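Side-chain contacts in fumarate lyase (Mesorhizobium sp., PDB 3C8T), which belongs to the fumarase/aspartase superfamily of largely helical enzymes built from four chains, with its own role not established: residues 76-81 with 313-318; 107-112 with 223-228; 114-119 with 184-189. All coordinates share one frame; numbering follows the deposited sequence.

How the contacts relate
The three contacts lie on the same side of the chain's centre; contacts 2 and 3 share helix 104-140, and contact 1 packs beside its start through Met108. Contact 1 and contact 2 have centres about 11 Å apart and touch: Met108 SD lies 3.9 Å from both Tyr78 CD1 and Trp318 CH2. Contact 2 and contact 3, with centres about 10 Å apart, are joined by a probable hydrogen bond, Thr110 OG1 to Glu189 N at 2.9 Å. Contacts 1 and 3 stay apart, their nearest atoms about 7 Å from each other. Contacts 1 and 2 both reach the second and third subunits, consistent with the superfamily pattern of active sites shared by three chains.

Contact 1: 76-81 with 313-318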
loop_
_atom_site.group_PDB
_atom_site.type_symbol
_atom_site.label_atom_id
_atom_site.label_comp_id
_atom_site.label_asym_id
_atom_site.label_seq_id
_atom_site.Cartn_x
_atom_site.Cartn_y
_atom_site.Cartn_z
ATOM N N VAL A 76 -2.369 -32.478 5.120
ATOM C CA VAL A 76 -1.610 -32.557 3.868
ATOM C C VAL A 76 -1.080 -31.186 3.349
ATOM O O VAL A 76 -0.074 -31.133 2.632
ATOM C CB VAL A 76 -2.438 -33.306 2.791
ATOM C CG1 VAL A 76 -1.920 -33.022 1.375
ATOM C CG2 VAL A 76 -2.470 -34.830 3.107
ATOM N N GLY A 77 -1.753 -30.092 3.717
ATOM C CA GLY A 77 -1.418 -28.769 3.200
ATOM C C GLY A 77 -2.360 -28.291 2.107
ATOM O O GLY A 77 -2.574 -27.081 1.971
ATOM N N TYR A 78 -2.922 -29.231 1.325
ATOM C CA TYR A 78 -3.782 -28.903 0.167
ATOM C C TYR A 78 -4.980 -29.843 0.018
ATOM O O TYR A 78 -4.895 -30.977 0.432
ATOM C CB TYR A 78 -2.944 -28.920 -1.116
ATOM C CG TYR A 78 -1.737 -28.015 -1.058
ATOM C CD1 TYR A 78 -1.874 -26.653 -1.218
ATOM C CD2 TYR A 78 -0.467 -28.529 -0.822
ATOM C CE1 TYR A 78 -0.802 -25.811 -1.159
ATOM C CE2 TYR A 78 0.650 -27.677 -0.744
ATOM C CZ TYR A 78 0.467 -26.318 -0.935
ATOM O OH TYR A 78 1.535 -25.453 -0.890
ATOM N N PRO A 79 -6.121 -29.362 -0.539
ATOM C CA PRO A 79 -7.245 -30.292 -0.657
ATOM C C PRO A 79 -7.154 -31.259 -1.830
ATOM O O PRO A 79 -7.956 -32.193 -1.873
ATOM C CB PRO A 79 -8.455 -29.355 -0.857
ATOM C CG PRO A 79 -7.882 -28.179 -1.614
ATOM C CD PRO A 79 -6.498 -27.997 -0.981
ATOM N N ILE A 80 -6.221 -31.052 -2.767
ATOM C CA ILE A 80 -6.271 -31.811 -4.006
ATOM C C ILE A 80 -6.073 -33.328 -3.859
ATOM O O ILE A 80 -6.840 -34.107 -4.404
ATOM C CB ILE A 80 -5.334 -31.259 -5.105
ATOM C CG1 ILE A 80 -5.698 -29.814 -5.471
ATOM C CG2 ILE A 80 -5.351 -32.155 -6.319
ATOM C CD1 ILE A 80 -7.217 -29.483 -5.508
ATOM N N LEU A 81 -5.025 -33.752 -3.173
ATOM C CA LEU A 81 -4.775 -35.184 -3.080
ATOM C C LEU A 81 -5.813 -35.907 -2.225
ATOM O O LEU A 81 -6.210 -36.985 -2.604
ATOM C CB LEU A 81 -3.303 -35.510 -2.707
ATOM C CG LEU A 81 -2.295 -35.094 -3.808
ATOM C CD1 LEU A 81 -0.837 -35.278 -3.369
ATOM C CD2 LEU A 81 -2.508 -35.821 -5.126
ATOM N N ARG A 313 7.729 -22.712 -8.053
ATOM C CA ARG A 313 6.569 -22.612 -7.123
ATOM C C ARG A 313 7.137 -22.048 -5.845
ATOM O O ARG A 313 8.179 -22.524 -5.339
ATOM C CB ARG A 313 5.947 -23.987 -6.807
ATOM C CG ARG A 313 4.549 -23.964 -6.077
ATOM C CD ARG A 313 3.816 -25.345 -6.223
ATOM N NE ARG A 313 3.675 -25.668 -7.648
ATOM C CZ ARG A 313 4.270 -26.692 -8.266
ATOM N NH1 ARG A 313 4.991 -27.582 -7.581
ATOM N NH2 ARG A 313 4.104 -26.851 -9.585
ATOM N N ALA A 314 6.460 -21.045 -5.322
ATOM C CA ALA A 314 6.807 -20.485 -4.018
ATOM C C ALA A 314 5.502 -20.312 -3.215
ATOM O O ALA A 314 4.574 -19.614 -3.636
ATOM C CB ALA A 314 7.554 -19.177 -4.179
ATOM N N THR A 315 5.434 -20.987 -2.076
ATOM C CA THR A 315 4.197 -21.100 -1.311
ATOM C C THR A 315 3.786 -19.755 -0.653
ATOM O O THR A 315 2.612 -19.375 -0.676
ATOM C CB THR A 315 4.353 -22.240 -0.317
ATOM O OG1 THR A 315 5.674 -22.162 0.258
ATOM C CG2 THR A 315 4.258 -23.575 -1.069
ATOM N N GLY A 316 4.753 -19.012 -0.137
ATOM C CA GLY A 316 4.482 -17.679 0.431
ATOM C C GLY A 316 3.743 -16.768 -0.547
ATOM O O GLY A 316 2.582 -16.398 -0.308
ATOM N N PRO A 317 4.408 -16.397 -1.680
ATOM C CA PRO A 317 3.736 -15.555 -2.669
ATOM C C PRO A 317 2.392 -16.142 -3.121
ATOM O O PRO A 317 1.433 -15.391 -3.334
ATOM C CB PRO A 317 4.723 -15.560 -3.856
ATOM C CG PRO A 317 6.063 -15.737 -3.210
ATOM C CD PRO A 317 5.781 -16.735 -2.101
ATOM N N TRP A 318 2.337 -17.456 -3.303
ATOM C CA TRP A 318 1.129 -18.087 -3.854
ATOM C C TRP A 318 -0.039 -17.965 -2.864
ATOM O O TRP A 318 -1.169 -17.674 -3.244
ATOM C CB TRP A 318 1.432 -19.539 -4.250
ATOM C CG TRP A 318 0.256 -20.332 -4.766
ATOM C CD1 TRP A 318 -0.839 -19.847 -5.502
ATOM C CD2 TRP A 318 0.064 -21.748 -4.656
ATOM N NE1 TRP A 318 -1.683 -20.887 -5.814
ATOM C CE2 TRP A 318 -1.164 -22.059 -5.313
ATOM C CE3 TRP A 318 0.815 -22.785 -4.089
ATOM C CZ2 TRP A 318 -1.668 -23.358 -5.388
ATOM C CZ3 TRP A 318 0.312 -24.099 -4.161
ATOM C CH2 TRP A 318 -0.921 -24.370 -4.811
#
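Tyr78 reaches out from the loop ahead of helix 80-91 and lays its phenol beside the first turn of helix 315-344, where Thr315 and Trp318 receive it. Its hydroxyl end meets a methyl group: Tyr78 OH is 3.3 Å from Thr315 CG2, and the two side chains cross at about a right angle. Because CG2 is a methyl, this is a van der Waals contact; OG1 of Thr315 is hydrogen-bonded to Asn282 of the second subunit. The threonine torsion sorts the two branches: with chi1 at 42°, OG1 lies between the backbone N and carbonyl carbon, while CG2 lies opposite the carbonyl carbon and faces Tyr78.

The second meeting is between rings. Tyr78 CE1 comes to 3.6 Å from Trp318 CZ3 and to 3.9 Å from Trp318 CH2, so the outer rim of the indole does the touching. The planes are only 21° apart, yet the centroids of the Tyr78 ring and the six-membered Trp318 ring are 5.6 Å from each other; the rings are slid so far that they barely overlap, which rules out a full stack. Trp318 reaches this place with CG anti to its backbone N (chi1 177°), and Trp322 packs edge-to-face with it.

Thr315 and Trp318 are three residues apart and therefore share one side of the helix. Ala314 occupies the N-cap, and its O accepts from Trp318 N at 3.1 Å, closing the turn that carries both side chains. With Tyr8 of the second subunit packing on Tyr78 and His151 of the third on Thr315, this helix start lies where three chains converge, an architecture characteristic of the fumarase/aspartase superfamily.

Contact 2: 107-112 with 223-228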
loop_
_atom_site.group_PDB
_atom_site.type_symbol
_atom_site.label_atom_id
_atom_site.label_comp_id
_atom_site.label_asym_id
_atom_site.label_seq_id
_atom_site.Cartn_x
_atom_site.Cartn_y
_atom_site.Cartn_z
ATOM N N ILE A 107 -4.310 -28.254 -10.694
ATOM C CA ILE A 107 -5.737 -28.405 -10.436
ATOM C C ILE A 107 -6.292 -27.163 -9.765
ATOM O O ILE A 107 -7.393 -26.699 -10.139
ATOM C CB ILE A 107 -6.072 -29.660 -9.580
ATOM C CG1 ILE A 107 -5.418 -30.935 -10.145
ATOM C CG2 ILE A 107 -7.597 -29.850 -9.487
ATOM C CD1 ILE A 107 -5.739 -31.279 -11.625
ATOM N N MET A 108 -5.527 -26.621 -8.804
ATOM C CA MET A 108 -5.922 -25.398 -8.059
ATOM C C MET A 108 -5.907 -24.121 -8.909
ATOM O O MET A 108 -6.827 -23.312 -8.793
ATOM C CB MET A 108 -5.060 -25.226 -6.808
ATOM C CG MET A 108 -5.264 -26.332 -5.762
ATOM S SD MET A 108 -4.316 -26.153 -4.201
ATOM C CE MET A 108 -5.303 -24.826 -3.475
ATOM N N ASP A 109 -4.901 -23.967 -9.786
ATOM C CA ASP A 109 -4.847 -22.852 -10.733
ATOM C C ASP A 109 -5.986 -22.919 -11.739
ATOM O O ASP A 109 -6.678 -21.929 -12.015
ATOM C CB ASP A 109 -3.536 -22.895 -11.531
ATOM C CG ASP A 109 -2.388 -22.101 -10.876
ATOM O OD1 ASP A 109 -2.574 -21.493 -9.813
ATOM O OD2 ASP A 109 -1.282 -22.078 -11.458
ATOM N N THR A 110 -6.182 -24.104 -12.288
ATOM C CA THR A 110 -7.234 -24.310 -13.293
ATOM C C THR A 110 -8.623 -24.150 -12.725
ATOM O O THR A 110 -9.452 -23.484 -13.336
ATOM C CB THR A 110 -7.104 -25.677 -13.999
ATOM O OG1 THR A 110 -5.854 -25.738 -14.703
ATOM C CG2 THR A 110 -8.261 -25.843 -15.004
ATOM N N ALA A 111 -8.901 -24.740 -11.566
ATOM C CA ALA A 111 -10.190 -24.498 -10.879
ATOM C C ALA A 111 -10.423 -23.028 -10.553
ATOM O O ALA A 111 -11.551 -22.541 -10.648
ATOM C CB ALA A 111 -10.294 -25.328 -9.598
ATOM N N THR A 112 -9.356 -22.339 -10.118
ATOM C CA THR A 112 -9.394 -20.875 -9.914
ATOM C C THR A 112 -9.765 -20.158 -11.191
ATOM O O THR A 112 -10.615 -19.260 -11.172
ATOM C CB THR A 112 -8.066 -20.332 -9.321
ATOM O OG1 THR A 112 -7.845 -20.971 -8.061
ATOM C CG2 THR A 112 -8.080 -18.807 -9.119
ATOM N N THR A 223 3.839 -22.789 -18.964
ATOM C CA THR A 223 3.594 -22.911 -17.537
ATOM C C THR A 223 3.563 -21.550 -16.836
ATOM O O THR A 223 4.462 -20.697 -17.026
ATOM C CB THR A 223 4.709 -23.781 -16.914
ATOM O OG1 THR A 223 4.814 -24.993 -17.664
ATOM C CG2 THR A 223 4.426 -24.097 -15.411
ATOM N N TRP A 224 2.513 -21.326 -16.050
ATOM C CA TRP A 224 2.420 -20.063 -15.332
ATOM C C TRP A 224 2.316 -20.269 -13.811
ATOM O O TRP A 224 1.774 -19.436 -13.118
ATOM C CB TRP A 224 1.308 -19.158 -15.927
ATOM C CG TRP A 224 -0.040 -19.802 -16.085
ATOM C CD1 TRP A 224 -0.449 -20.621 -17.099
ATOM C CD2 TRP A 224 -1.181 -19.663 -15.196
ATOM N NE1 TRP A 224 -1.777 -20.998 -16.904
ATOM C CE2 TRP A 224 -2.241 -20.402 -15.753
ATOM C CE3 TRP A 224 -1.404 -18.948 -14.003
ATOM C CZ2 TRP A 224 -3.496 -20.479 -15.147
ATOM C CZ3 TRP A 224 -2.676 -19.018 -13.398
ATOM C CH2 TRP A 224 -3.687 -19.768 -13.968
ATOM N N HIS A 225 2.826 -21.399 -13.308
ATOM C CA HIS A 225 2.886 -21.667 -11.867
ATOM C C HIS A 225 3.537 -20.456 -11.174
ATOM O O HIS A 225 3.122 -20.072 -10.083
ATOM C CB HIS A 225 3.710 -22.922 -11.569
ATOM C CG HIS A 225 3.051 -24.217 -11.953
ATOM N ND1 HIS A 225 3.774 -25.344 -12.296
ATOM C CD2 HIS A 225 1.751 -24.571 -12.039
ATOM C CE1 HIS A 225 2.946 -26.327 -12.585
ATOM N NE2 HIS A 225 1.712 -25.888 -12.423
ATOM N N SER A 226 4.544 -19.866 -11.820
ATOM C CA SER A 226 5.302 -18.751 -11.236
ATOM C C SER A 226 5.318 -17.451 -12.062
ATOM O O SER A 226 6.039 -16.520 -11.719
ATOM C CB SER A 226 6.729 -19.200 -10.939
ATOM O OG SER A 226 7.425 -19.389 -12.148
ATOM N N ALA A 227 4.504 -17.396 -13.116
ATOM C CA ALA A 227 4.291 -16.190 -13.956
ATOM C C ALA A 227 2.840 -15.716 -13.776
ATOM O O ALA A 227 1.922 -16.126 -14.518
ATOM C CB ALA A 227 4.595 -16.509 -15.464
ATOM N N ARG A 228 2.631 -14.840 -12.790
ATOM C CA ARG A 228 1.276 -14.575 -12.238
ATOM C C ARG A 228 0.638 -13.275 -12.751
ATOM O O ARG A 228 -0.310 -12.770 -12.134
ATOM C CB ARG A 228 1.354 -14.533 -10.679
ATOM C CG ARG A 228 2.071 -15.764 -10.033
ATOM C CD ARG A 228 1.470 -17.106 -10.505
ATOM N NE ARG A 228 0.157 -17.405 -9.919
ATOM C CZ ARG A 228 -0.543 -18.514 -10.146
ATOM N NH1 ARG A 228 -0.079 -19.445 -11.003
ATOM N NH2 ARG A 228 -1.705 -18.702 -9.498
#
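Arg228 and Asp109 form a bidentate salt bridge, NH1 and NH2 each taking one carboxylate oxygen. Arg228 NH1 donates to Asp109 OD2 over 2.9 Å at a nearly straight 168°, and Arg228 NH2 donates to Asp109 OD1 over 2.9 Å at 156°. Both oxygens lie near the guanidinium plane, but the match is not flat: the two planes are 28° apart, and both nitrogens approach from out of the carboxylate plane, NH1 meeting OD2 on its syn side and NH2 meeting OD1 from above.

The arginine has further partners that fix its rotation. Its NH1 also donates to Trp224 O at 2.8 Å, a bond within its own loop, and NH2 forms a salt bridge with Glu321. Bends at chi2 and chi3 fold the chain back so that one nitrogen can serve both the loop carbonyl and the aspartate.

The bridge joins the early part of the long helix 104-140 to the loop leading into helix 229-255, with Arg228 itself at the N-cap of that second helix; long helices of this kind form the core of the fumarase/aspartase fold.

Around the ion pair, two aromatic groups pack against the carboxylate in different ways. Asp109 OD2 sits over one face of Trp224, 3.9 Å above the ring plane and toward the rim, while Trp224 CH2 touches Asp109 CB at 4.0 Å. The indole is anchored at its far end, where NE1 donates to Val188 O. His225 instead presents an edge: its CD2 lies 4.0 Å from Asp109 OD2, in the ring plane, and its NE2 is hydrogen-bonded to Asp106 one turn earlier on helix 104-140.

Contact 3: 114-119 with 184-189; sequences LQIRDG and RVLVVE
Leu186, the centre of an inverse gamma turn, drives its CD2 methyl against the backbone of Arg117 as well as its side chain. Leu186 CD2 is 3.6 Å from Arg117 N and 3.7 Å from Arg117 CA, so the leucine tip rests on the helix surface itself. The turn begins on the last residue of helix 160-185: Leu186 is the first residue to leave helical angles, and the tight kink is marked by the weak bond from Val187 N to Val185 O at 3.0 Å.

The leucine methyls divide their contacts. CD2 also approaches Arg117 CB at 3.8 Å and Ile116 CG2 at 4.2 Å, whereas CD1 lies 4.2 Å from Arg117 CG. The aliphatic stem of Arg117, with CG anti to the backbone N (chi1 -174°), passes across the leucine at about a right angle, and its bend at chi3 precedes a guanidinium whose NH2 is hydrogen-bonded to Leu215 O, so the stem packs while the guanidinium bonds beyond the contact.

Beside this pair, Ile116 CD1 touches Val185 CG2 at 4.2 Å, a looser meeting. With the valine chi1 at 67°, CG1 sits between the backbone N and the carbonyl carbon, which leaves CG2 anti to N and facing Ile116. Backbone hydrogen bonds also tie Leu186 and Val188 to Gly218. The side-chain contacts are between carbons, with Leu186 CD2 also lying against the Arg117 backbone. Together they seat the end of helix 160-185 and its following turn on helix 104-140, consistent with a helix terminus packed on a long helix of the superfamily's central bundle.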
loop_
_atom_site.group_PDB
_atom_site.type_symbol
_atom_site.label_atom_id
_atom_site.label_comp_id
_atom_site.label_asym_id
_atom_site.label_seq_id
_atom_site.Cartn_x
_atom_site.Cartn_y
_atom_site.Cartn_z
ATOM N N LEU A 114 -11.508 -21.293 -13.646
ATOM C CA LEU A 114 -12.916 -21.557 -13.915
ATOM C C LEU A 114 -13.840 -20.634 -13.097
ATOM O O LEU A 114 -14.857 -20.153 -13.608
ATOM C CB LEU A 114 -13.262 -23.040 -13.645
ATOM C CG LEU A 114 -12.560 -24.022 -14.596
ATOM C CD1 LEU A 114 -12.682 -25.450 -14.060
ATOM C CD2 LEU A 114 -13.110 -23.903 -15.982
ATOM N N GLN A 115 -13.504 -20.419 -11.827
ATOM C CA GLN A 115 -14.226 -19.462 -11.013
ATOM C C GLN A 115 -14.068 -18.033 -11.562
ATOM O O GLN A 115 -15.055 -17.313 -11.705
ATOM C CB GLN A 115 -13.691 -19.546 -9.601
ATOM C CG GLN A 115 -14.062 -20.851 -8.834
ATOM C CD GLN A 115 -13.352 -20.908 -7.485
ATOM O OE1 GLN A 115 -12.170 -20.614 -7.394
ATOM N NE2 GLN A 115 -14.081 -21.241 -6.431
ATOM N N ILE A 116 -12.837 -17.610 -11.855
ATOM C CA ILE A 116 -12.588 -16.297 -12.504
ATOM C C ILE A 116 -13.454 -16.061 -13.773
ATOM O O ILE A 116 -13.931 -14.941 -13.997
ATOM C CB ILE A 116 -11.064 -16.069 -12.796
ATOM C CG1 ILE A 116 -10.260 -15.994 -11.454
ATOM C CG2 ILE A 116 -10.820 -14.786 -13.557
ATOM C CD1 ILE A 116 -8.724 -15.965 -11.625
ATOM N N ARG A 117 -13.649 -17.097 -14.599
ATOM C CA ARG A 117 -14.581 -16.997 -15.715
ATOM C C ARG A 117 -15.995 -16.606 -15.258
ATOM O O ARG A 117 -16.614 -15.680 -15.816
ATOM C CB ARG A 117 -14.626 -18.293 -16.521
ATOM C CG ARG A 117 -15.487 -18.126 -17.754
ATOM C CD ARG A 117 -15.087 -19.055 -18.863
ATOM N NE ARG A 117 -15.240 -20.438 -18.445
ATOM C CZ ARG A 117 -14.904 -21.472 -19.206
ATOM N NH1 ARG A 117 -14.408 -21.260 -20.414
ATOM N NH2 ARG A 117 -15.052 -22.700 -18.745
ATOM N N ASP A 118 -16.523 -17.327 -14.262
ATOM C CA ASP A 118 -17.814 -16.940 -13.667
ATOM C C ASP A 118 -17.745 -15.567 -12.963
ATOM O O ASP A 118 -18.655 -14.780 -13.085
ATOM C CB ASP A 118 -18.323 -18.004 -12.679
ATOM C CG ASP A 118 -18.563 -19.381 -13.340
ATOM O OD1 ASP A 118 -18.499 -19.481 -14.597
ATOM O OD2 ASP A 118 -18.810 -20.368 -12.590
ATOM N N GLY A 119 -16.678 -15.317 -12.195
ATOM C CA GLY A 119 -16.474 -14.009 -11.542
ATOM C C GLY A 119 -16.501 -12.842 -12.538
ATOM O O GLY A 119 -17.105 -11.812 -12.286
ATOM N N ARG A 184 -6.383 -13.285 -21.611
ATOM C CA ARG A 184 -5.073 -13.516 -20.991
ATOM C C ARG A 184 -5.188 -14.414 -19.739
ATOM O O ARG A 184 -4.416 -15.386 -19.576
ATOM C CB ARG A 184 -4.249 -12.231 -20.740
ATOM C CG ARG A 184 -3.501 -11.716 -22.030
ATOM C CD ARG A 184 -2.670 -10.466 -21.730
ATOM N NE ARG A 184 -3.474 -9.384 -21.099
ATOM C CZ ARG A 184 -3.986 -8.331 -21.739
ATOM N NH1 ARG A 184 -3.816 -8.176 -23.053
ATOM N NH2 ARG A 184 -4.684 -7.421 -21.073
ATOM N N VAL A 185 -6.176 -14.108 -18.900
ATOM C CA VAL A 185 -6.322 -14.810 -17.652
ATOM C C VAL A 185 -7.028 -16.157 -17.844
ATOM O O VAL A 185 -6.776 -17.078 -17.072
ATOM C CB VAL A 185 -7.000 -13.928 -16.529
ATOM C CG1 VAL A 185 -8.455 -13.615 -16.869
ATOM C CG2 VAL A 185 -6.909 -14.615 -15.150
ATOM N N LEU A 186 -7.875 -16.295 -18.872
ATOM C CA LEU A 186 -8.670 -17.542 -18.985
ATOM C C LEU A 186 -7.961 -18.639 -19.786
ATOM O O LEU A 186 -8.378 -19.001 -20.898
ATOM C CB LEU A 186 -10.098 -17.280 -19.472
ATOM C CG LEU A 186 -10.918 -16.313 -18.588
ATOM C CD1 LEU A 186 -12.254 -15.976 -19.269
ATOM C CD2 LEU A 186 -11.167 -16.863 -17.169
ATOM N N VAL A 187 -6.910 -19.180 -19.182
ATOM C CA VAL A 187 -6.101 -20.215 -19.790
ATOM C C VAL A 187 -5.943 -21.308 -18.776
ATOM O O VAL A 187 -5.986 -21.067 -17.570
ATOM C CB VAL A 187 -4.671 -19.722 -20.268
ATOM C CG1 VAL A 187 -4.769 -18.794 -21.459
ATOM C CG2 VAL A 187 -3.879 -19.071 -19.157
ATOM N N VAL A 188 -5.784 -22.531 -19.280
ATOM C CA VAL A 188 -5.619 -23.732 -18.458
ATOM C C VAL A 188 -4.279 -23.672 -17.743
ATOM O O VAL A 188 -3.308 -23.065 -18.255
ATOM C CB VAL A 188 -5.736 -25.018 -19.380
ATOM C CG1 VAL A 188 -4.388 -25.390 -20.098
ATOM C CG2 VAL A 188 -6.246 -26.173 -18.601
ATOM N N GLU A 189 -4.197 -24.281 -16.568
ATOM C CA GLU A 189 -2.872 -24.628 -16.042
ATOM C C GLU A 189 -2.714 -26.160 -15.985
ATOM O O GLU A 189 -3.424 -26.824 -15.217
ATOM C CB GLU A 189 -2.625 -24.048 -14.647
ATOM C CG GLU A 189 -1.227 -24.375 -14.140
ATOM C CD GLU A 189 -0.238 -23.274 -14.448
ATOM O OE1 GLU A 189 0.463 -23.418 -15.452
ATOM O OE2 GLU A 189 -0.179 -22.268 -13.704
#